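Local coordinates for ALKF (Bacillus cereus, PDB 3ZBO), which is of uncertain cellular function but belongs to a family akin to the HEAT-like repeat DNA glycosylases and has affinity for branched DNA structures, at residues A[14-19]-A[46-51]. Residues are numbered along the deposited sequence; the frame is centred on the assembly and turned at random.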
# COMPACT_ATOMS: atom_id res chain seq x y z
N GLN A 14 -21.04 -11.64 -8.14
CA GLN A 14 -21.46 -13.00 -7.66
C GLN A 14 -20.30 -13.93 -7.37
O GLN A 14 -20.32 -14.66 -6.31
CB GLN A 14 -22.36 -13.63 -8.73
CG GLN A 14 -23.77 -13.07 -8.63
CD GLN A 14 -24.62 -13.42 -9.84
OE1 GLN A 14 -25.84 -13.33 -9.77
NE2 GLN A 14 -23.98 -13.84 -10.97
N GLU A 15 -19.29 -13.93 -8.23
CA GLU A 15 -18.12 -14.82 -8.07
C GLU A 15 -17.35 -14.43 -6.80
O GLU A 15 -16.87 -15.30 -6.04
CB GLU A 15 -17.24 -14.81 -9.30
CG GLU A 15 -18.02 -15.21 -10.59
CD GLU A 15 -17.14 -15.80 -11.70
OE1 GLU A 15 -15.89 -15.73 -11.60
OE2 GLU A 15 -17.74 -16.34 -12.69
N LEU A 16 -17.21 -13.12 -6.54
CA LEU A 16 -16.49 -12.71 -5.33
C LEU A 16 -17.24 -13.08 -4.06
O LEU A 16 -16.67 -13.57 -3.09
CB LEU A 16 -16.24 -11.19 -5.37
CG LEU A 16 -15.22 -10.70 -6.39
CD1 LEU A 16 -15.11 -9.17 -6.24
CD2 LEU A 16 -13.87 -11.30 -6.22
N GLU A 17 -18.54 -12.92 -4.06
CA GLU A 17 -19.38 -13.28 -2.90
C GLU A 17 -19.23 -14.76 -2.66
O GLU A 17 -19.09 -15.18 -1.51
CB GLU A 17 -20.82 -12.90 -3.18
CG GLU A 17 -21.70 -13.23 -2.03
CD GLU A 17 -23.01 -12.45 -2.05
OE1 GLU A 17 -23.47 -12.08 -3.13
OE2 GLU A 17 -23.55 -12.21 -0.95
N ALA A 18 -19.17 -15.55 -3.74
CA ALA A 18 -19.03 -17.01 -3.54
C ALA A 18 -17.72 -17.41 -2.94
O ALA A 18 -17.67 -18.51 -2.32
CB ALA A 18 -19.22 -17.76 -4.88
N LEU A 19 -16.65 -16.62 -3.18
CA LEU A 19 -15.34 -16.89 -2.62
C LEU A 19 -15.19 -16.37 -1.18
O LEU A 19 -14.19 -16.71 -0.49
CB LEU A 19 -14.22 -16.28 -3.47
CG LEU A 19 -14.13 -16.83 -4.92
CD1 LEU A 19 -13.31 -15.91 -5.87
CD2 LEU A 19 -13.56 -18.27 -4.88
N LYS A 46 -7.01 -15.04 -8.40
CA LYS A 46 -6.16 -15.24 -9.56
C LYS A 46 -6.92 -15.75 -10.77
O LYS A 46 -6.78 -15.12 -11.80
CB LYS A 46 -4.88 -16.06 -9.26
CG LYS A 46 -3.83 -15.93 -10.40
CD LYS A 46 -2.40 -15.87 -9.84
CE LYS A 46 -1.40 -15.57 -10.93
NZ LYS A 46 -1.11 -16.83 -11.67
N PRO A 47 -7.78 -16.79 -10.63
CA PRO A 47 -8.45 -17.18 -11.87
C PRO A 47 -9.38 -16.13 -12.48
O PRO A 47 -9.41 -16.01 -13.73
CB PRO A 47 -9.35 -18.36 -11.46
CG PRO A 47 -8.83 -18.84 -10.11
CD PRO A 47 -8.30 -17.57 -9.47
N ILE A 48 -10.13 -15.39 -11.64
CA ILE A 48 -11.01 -14.33 -12.22
C ILE A 48 -10.18 -13.21 -12.89
O ILE A 48 -10.55 -12.71 -13.95
CB ILE A 48 -11.91 -13.66 -11.14
CG1 ILE A 48 -12.55 -14.63 -10.15
CG2 ILE A 48 -12.96 -12.78 -11.83
CD1 ILE A 48 -13.52 -13.97 -9.20
N ALA A 49 -9.05 -12.84 -12.28
CA ALA A 49 -8.23 -11.77 -12.79
C ALA A 49 -7.60 -12.22 -14.15
O ALA A 49 -7.45 -11.40 -15.07
CB ALA A 49 -7.11 -11.46 -11.78
N LYS A 50 -7.19 -13.49 -14.23
CA LYS A 50 -6.60 -14.00 -15.49
C LYS A 50 -7.64 -13.93 -16.63
O LYS A 50 -7.26 -13.62 -17.80
CB LYS A 50 -6.03 -15.44 -15.31
CG LYS A 50 -5.35 -15.96 -16.64
CD LYS A 50 -5.02 -17.50 -16.64
CE LYS A 50 -5.58 -18.23 -17.91
NZ LYS A 50 -4.77 -18.12 -19.15
N LYS A 51 -8.91 -14.14 -16.31
CA LYS A 51 -9.97 -14.04 -17.34
C LYS A 51 -10.11 -12.57 -17.84
O LYS A 51 -10.25 -12.25 -19.04
CB LYS A 51 -11.35 -14.54 -16.86
CG LYS A 51 -11.52 -16.07 -16.54
CD LYS A 51 -13.02 -16.45 -16.34
CE LYS A 51 -13.37 -17.31 -15.07
NZ LYS A 51 -13.95 -16.46 -13.93
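OE1 of E15 lies 3.1 Å from NZ of K51, a salt bridge made where the two side chains meet tip to tip. OE2 of E15 is 4.0 Å from NZ of K51, so the ammonium group favours one carboxylate oxygen over the other. The lysine chain gets there by bending: chi3 at -132° and chi4 at 101° turn CE and then NZ out of the extended path. On its way to K51, E15 slides past I48 in the opposite sense, and E15 CB sits 3.8 Å from I48 CD1. L19 meets I48 tip to tip, with L19 CD1 3.9 Å from I48 CD1. L16 comes in obliquely, its CD2 4.0 Å from I48 CD1. The I48 methyl is therefore wedged among three side chains of helix 9-19. The segment axes run nearly antiparallel, at 165°, and come no nearer than 11.5 Å; with 165 Å² buried in all, side chains, not backbones, bridge the gap. F73 of helix 68-77 touches both L16 and I48, extending the apolar cluster into the N-terminal part of this mainly helical, HEAT-like array. The chemistry is thus divided: I48 and the two leucines form the apolar part, while the ion pair closes its more exposed border, where solvent would probably weaken the electrostatic attraction.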